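Aldehyde dehydrogenase (Staphylococcus aureus, PDB 6K10) oxidises 4,4'-diaponeurosporen-4-al to 4,4'-diaponeurosporenoic acid with NAD+ in the biosynthesis of the carotenoid staphyloxanthin. Local coordinates at residues K86-K90 and G424-F428; F101-S105 and Y437-S441. The protein carries 1 engineered substitution. The contacts are given in a common frame with arbitrary orientation. Residue numbers count along the deposited sequence, not the author numbering.

Overall arrangement
Both contacts tie an early part of the chain to the same late run, in which helix 425-430 is followed directly by strand 432-439. Interaction 1 sets the end of helix 63-89 against the start of helix 425-430, in the body of the subunit, its centre about 18 Å from that of the chain. Interaction 2 lies far out, its centre about 39 Å from the chain's centre, where strands 104-118 and 432-439 form the arm that joins the second subunit. The two centres are about 25 Å apart and their nearest atoms about 8 Å, without touching. G424 lies about 12 Å from the side chain of E217, a predicted active-site residue; interaction 2 is remote from the active site.

Interaction 1 of 2, residues K86-K90 and G424-F428; sequences KNWTK and GKYSF
The last turn of helix 63-89 meets the first turn of helix 425-430, W88 and K425 being the closest CA pair at 7.3 Å, a gap that large side chains such as W88 and F428 can span. K90 leaves helical geometry with psi 136°, so the first helix ends here. G424, at phi 60° and psi -135°, occupies a region that glycine enters easily because it lacks a CB; its O lies 3.9 Å from W88 CH2. K425 (phi/psi -66/-25) extends its chain with chi1 to chi3 all t across one face of the W88 indole: CG stands 3.9 Å from the centroid of the five-membered ring, a CH-pi contact, and CD is 3.8 Å from CD1 of W88. A long aliphatic stem suits this place, since it covers the ring while chi4 m turns NZ off the extended line, to a salt bridge with D429. Y426 points away and packs on I107 of the second subunit, whereas S427 OG is hydrogen-bonded to E130 OE1. F428, chi1 t, returns to the contact. W88, chi1 m, sets CB 4.0 Å from the F428 ring centroid, over its face, and CE3 3.7 Å from F428 CB; the T89 methyl CG2 fits against the same ring, 3.5 Å from F428 CE1. A137 and A138 of helix 126-138 also touch F428. No hydrogen bond crosses between the segments, so this helix-to-helix join depends on apolar and CH-pi contacts, with the lysine's charge paired with D429 of its own helix.

Interaction 2 of 2, residues F101-S105 and Y437-S441; sequences FPTKS and YIFKS. With EDO (1,2-ethanediol), chain B.
This is an antiparallel beta pairing in the arm through which aldehyde dehydrogenase subunits associate; residues 102-105 and 437-440 run 169° apart. A cis peptide bond precedes P102, whose CG lies 4.2 Å from K440 CG. T103 uses both branches: CG2 is 3.5 Å from I438 CB, and OG1, hydrogen-bonded to L100 O, is 3.5 Å from K440 CD. Extended K104 (phi/psi -110/137) and S105 (-117/141) can therefore pair with the partner strand. K104 and F439 form the hydrogen-bonded pair (CA-CA 5.1 Å): K104 N to F439 O is 2.8 Å and F439 N to K104 O 2.9 Å, both CA-to-CB bonds on one face, though the end of K104 leads away. S105 and I438 follow as the non-hydrogen-bonded pair, CA-CA 4.5 Å, on the other face. Small S105 packs against I438 (OG to CG2 3.8 Å), its OG hydrogen-bonded to T96 OG1 and to N406 ND2 of the second subunit. Residues 437-439 also join a parallel ladder with that subunit, extending the sheet. A 1,2-ethanediol, probably from the crystallisation liquor, places O2 3.2 Å from S441 OG, a hydrogen bond.

Interaction 1 of 2, residues K86-K90 and G424-F428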
loop_
_atom_site.group_PDB
_atom_site.type_symbol
_atom_site.label_atom_id
_atom_site.label_comp_id
_atom_site.label_asym_id
_atom_site.label_seq_id
_atom_site.Cartn_x
_atom_site.Cartn_y
_atom_site.Cartn_z
ATOM N N LYS A 86 -1.884 22.482 0.392
ATOM C CA LYS A 86 -0.500 22.895 0.199
ATOM C C LYS A 86 0.439 22.131 1.121
ATOM O O LYS A 86 1.549 21.768 0.719
ATOM C CB LYS A 86 -0.372 24.403 0.418
ATOM N N ASN A 87 0.010 21.868 2.359
ATOM C CA ASN A 87 0.817 21.062 3.270
ATOM C C ASN A 87 0.980 19.639 2.748
ATOM O O ASN A 87 2.093 19.097 2.724
ATOM C CB ASN A 87 0.183 21.051 4.660
ATOM C CG ASN A 87 1.031 20.317 5.691
ATOM O OD1 ASN A 87 2.259 20.332 5.635
ATOM N ND2 ASN A 87 0.366 19.665 6.645
ATOM N N TRP A 88 -0.125 19.023 2.314
ATOM C CA TRP A 88 -0.080 17.626 1.886
ATOM C C TRP A 88 0.743 17.436 0.619
ATOM O O TRP A 88 1.482 16.450 0.496
ATOM C CB TRP A 88 -1.489 17.083 1.654
ATOM C CG TRP A 88 -2.362 17.014 2.869
ATOM C CD1 TRP A 88 -2.000 17.257 4.158
ATOM C CD2 TRP A 88 -3.748 16.640 2.906
ATOM N NE1 TRP A 88 -3.072 17.075 4.996
ATOM C CE2 TRP A 88 -4.158 16.694 4.253
ATOM C CE3 TRP A 88 -4.683 16.272 1.930
ATOM C CZ2 TRP A 88 -5.457 16.397 4.651
ATOM C CZ3 TRP A 88 -5.975 15.976 2.327
ATOM C CH2 TRP A 88 -6.350 16.041 3.677
ATOM N N THR A 89 0.611 18.347 -0.343
ATOM C CA THR A 89 1.177 18.134 -1.671
ATOM C C THR A 89 2.595 18.661 -1.833
ATOM O O THR A 89 3.285 18.245 -2.771
ATOM C CB THR A 89 0.297 18.792 -2.743
ATOM O OG1 THR A 89 0.289 20.214 -2.546
ATOM C CG2 THR A 89 -1.128 18.259 -2.687
ATOM N N LYS A 90 3.049 19.550 -0.952
ATOM C CA LYS A 90 4.329 20.207 -1.178
ATOM C C LYS A 90 5.485 19.221 -1.048
ATOM O O LYS A 90 5.498 18.366 -0.159
ATOM C CB LYS A 90 4.488 21.398 -0.218
ATOM C CG LYS A 90 5.184 21.120 1.107
ATOM C CD LYS A 90 5.511 22.415 1.853
ATOM N N GLY A 424 -9.126 11.414 5.809
ATOM C CA GLY A 424 -8.173 12.488 6.045
ATOM C C GLY A 424 -7.043 12.470 5.048
ATOM O O GLY A 424 -7.256 12.293 3.841
ATOM N N LYS A 425 -5.817 12.645 5.554
ATOM C CA LYS A 425 -4.648 12.617 4.681
ATOM C C LYS A 425 -4.419 11.237 4.073
ATOM O O LYS A 425 -3.812 11.129 2.999
ATOM C CB LYS A 425 -3.410 13.081 5.454
ATOM C CG LYS A 425 -2.158 13.203 4.595
ATOM C CD LYS A 425 -0.980 13.793 5.346
ATOM C CE LYS A 425 0.221 13.938 4.419
ATOM N NZ LYS A 425 0.803 12.617 4.030
ATOM N N TYR A 426 -4.901 10.174 4.730
ATOM C CA TYR A 426 -4.729 8.839 4.169
ATOM C C TYR A 426 -5.500 8.671 2.866
ATOM O O TYR A 426 -5.084 7.890 1.999
ATOM C CB TYR A 426 -5.152 7.778 5.191
ATOM C CG TYR A 426 -4.335 7.824 6.462
ATOM C CD1 TYR A 426 -3.092 7.212 6.534
ATOM C CD2 TYR A 426 -4.804 8.492 7.585
ATOM C CE1 TYR A 426 -2.337 7.257 7.691
ATOM C CE2 TYR A 426 -4.059 8.545 8.745
ATOM C CZ TYR A 426 -2.828 7.926 8.795
ATOM O OH TYR A 426 -2.086 7.978 9.953
ATOM N N SER A 427 -6.618 9.387 2.710
ATOM C CA SER A 427 -7.301 9.405 1.422
ATOM C C SER A 427 -6.407 10.000 0.345
ATOM O O SER A 427 -6.322 9.471 -0.770
ATOM C CB SER A 427 -8.603 10.198 1.534
ATOM O OG SER A 427 -9.537 9.533 2.375
ATOM N N PHE A 428 -5.717 11.095 0.673
ATOM C CA PHE A 428 -4.749 11.685 -0.247
ATOM C C PHE A 428 -3.594 10.725 -0.514
ATOM O O PHE A 428 -3.220 10.488 -1.671
ATOM C CB PHE A 428 -4.243 13.013 0.326
ATOM C CG PHE A 428 -3.014 13.554 -0.355
ATOM C CD1 PHE A 428 -3.129 14.423 -1.427
ATOM C CD2 PHE A 428 -1.746 13.240 0.110
ATOM C CE1 PHE A 428 -2.007 14.936 -2.041
ATOM C CE2 PHE A 428 -0.622 13.752 -0.506
ATOM C CZ PHE A 428 -0.754 14.603 -1.578
#

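Interaction 2 of 2, residues F101-S105 and Y437-S441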
loop_
_atom_site.group_PDB
_atom_site.type_symbol
_atom_site.label_atom_id
_atom_site.label_comp_id
_atom_site.label_asym_id
_atom_site.label_seq_id
_atom_site.Cartn_x
_atom_site.Cartn_y
_atom_site.Cartn_z
ATOM N N PHE A 101 26.426 13.641 1.780
ATOM C CA PHE A 101 26.674 15.051 1.484
ATOM C C PHE A 101 27.675 15.148 0.331
ATOM O O PHE A 101 28.650 14.396 0.301
ATOM C CB PHE A 101 27.193 15.774 2.736
ATOM C CG PHE A 101 27.368 17.255 2.561
ATOM C CD1 PHE A 101 28.530 17.776 2.018
ATOM C CD2 PHE A 101 26.363 18.129 2.944
ATOM C CE1 PHE A 101 28.683 19.140 1.852
ATOM C CE2 PHE A 101 26.513 19.493 2.784
ATOM C CZ PHE A 101 27.674 19.998 2.238
ATOM N N PRO A 102 27.456 16.074 -0.620
ATOM C CA PRO A 102 26.492 17.180 -0.713
ATOM C C PRO A 102 25.121 16.855 -1.312
ATOM O O PRO A 102 24.457 17.770 -1.803
ATOM C CB PRO A 102 27.217 18.165 -1.629
ATOM C CG PRO A 102 27.956 17.274 -2.571
ATOM C CD PRO A 102 28.386 16.074 -1.764
ATOM N N THR A 103 24.699 15.596 -1.277
ATOM C CA THR A 103 23.406 15.238 -1.848
ATOM C C THR A 103 22.266 15.885 -1.064
ATOM O O THR A 103 22.301 15.964 0.166
ATOM C CB THR A 103 23.240 13.718 -1.862
ATOM O OG1 THR A 103 24.368 13.120 -2.515
ATOM C CG2 THR A 103 21.972 13.317 -2.588
ATOM N N LYS A 104 21.262 16.368 -1.794
ATOM C CA LYS A 104 20.013 16.857 -1.225
ATOM C C LYS A 104 18.909 15.872 -1.581
ATOM O O LYS A 104 18.841 15.396 -2.716
ATOM C CB LYS A 104 19.656 18.248 -1.763
ATOM C CG LYS A 104 20.712 19.322 -1.544
ATOM C CD LYS A 104 21.330 19.259 -0.159
ATOM C CE LYS A 104 22.586 20.112 -0.093
ATOM N NZ LYS A 104 23.392 19.824 1.125
ATOM N N SER A 105 18.040 15.567 -0.619
ATOM C CA SER A 105 17.024 14.534 -0.786
ATOM C C SER A 105 15.629 15.135 -0.693
ATOM O O SER A 105 15.375 16.014 0.134
ATOM C CB SER A 105 17.198 13.422 0.251
ATOM O OG SER A 105 18.499 12.861 0.182
ATOM N N TYR A 437 13.559 11.630 -4.909
ATOM C CA TYR A 437 14.612 12.023 -5.829
ATOM C C TYR A 437 15.663 12.834 -5.088
ATOM O O TYR A 437 15.385 13.456 -4.059
ATOM C CB TYR A 437 14.069 12.794 -7.040
ATOM C CG TYR A 437 13.559 14.189 -6.761
ATOM C CD1 TYR A 437 12.228 14.410 -6.430
ATOM C CD2 TYR A 437 14.402 15.289 -6.861
ATOM C CE1 TYR A 437 11.757 15.687 -6.188
ATOM C CE2 TYR A 437 13.941 16.566 -6.618
ATOM C CZ TYR A 437 12.619 16.761 -6.284
ATOM O OH TYR A 437 12.161 18.037 -6.046
ATOM N N ILE A 438 16.881 12.798 -5.618
ATOM C CA ILE A 438 17.999 13.519 -5.036
ATOM C C ILE A 438 18.516 14.532 -6.045
ATOM O O ILE A 438 18.204 14.484 -7.237
ATOM C CB ILE A 438 19.138 12.580 -4.590
ATOM C CG1 ILE A 438 19.651 11.764 -5.776
ATOM C CG2 ILE A 438 18.675 11.672 -3.470
ATOM C CD1 ILE A 438 20.963 11.060 -5.519
ATOM N N PHE A 439 19.313 15.465 -5.538
ATOM C CA PHE A 439 20.085 16.391 -6.349
ATOM C C PHE A 439 21.505 16.411 -5.809
ATOM O O PHE A 439 21.711 16.466 -4.592
ATOM C CB PHE A 439 19.481 17.807 -6.323
ATOM C CG PHE A 439 20.368 18.858 -6.935
ATOM C CD1 PHE A 439 20.304 19.133 -8.292
ATOM C CD2 PHE A 439 21.259 19.578 -6.152
ATOM C CE1 PHE A 439 21.117 20.099 -8.858
ATOM C CE2 PHE A 439 22.076 20.543 -6.713
ATOM C CZ PHE A 439 22.004 20.804 -8.066
ATOM N N LYS A 440 22.484 16.350 -6.707
ATOM C CA LYS A 440 23.879 16.506 -6.313
ATOM C C LYS A 440 24.551 17.468 -7.277
ATOM O O LYS A 440 24.562 17.230 -8.489
ATOM C CB LYS A 440 24.620 15.165 -6.276
ATOM C CG LYS A 440 26.007 15.282 -5.659
ATOM C CD LYS A 440 26.507 13.961 -5.097
ATOM C CE LYS A 440 27.069 13.061 -6.179
ATOM N NZ LYS A 440 27.605 11.795 -5.605
ATOM N N SER A 441 25.102 18.550 -6.733
ATOM C CA SER A 441 25.724 19.578 -7.555
ATOM C C SER A 441 26.865 19.001 -8.385
ATOM O O SER A 441 27.668 18.202 -7.897
ATOM C CB SER A 441 26.243 20.714 -6.671
ATOM O OG SER A 441 27.069 21.598 -7.409
HETATM C C1 EDO B . 25.006 21.887 -10.074
HETATM O O1 EDO B . 24.126 20.857 -10.536
HETATM C C2 EDO B . 24.202 23.095 -9.615
HETATM O O2 EDO B . 24.727 23.545 -8.363
#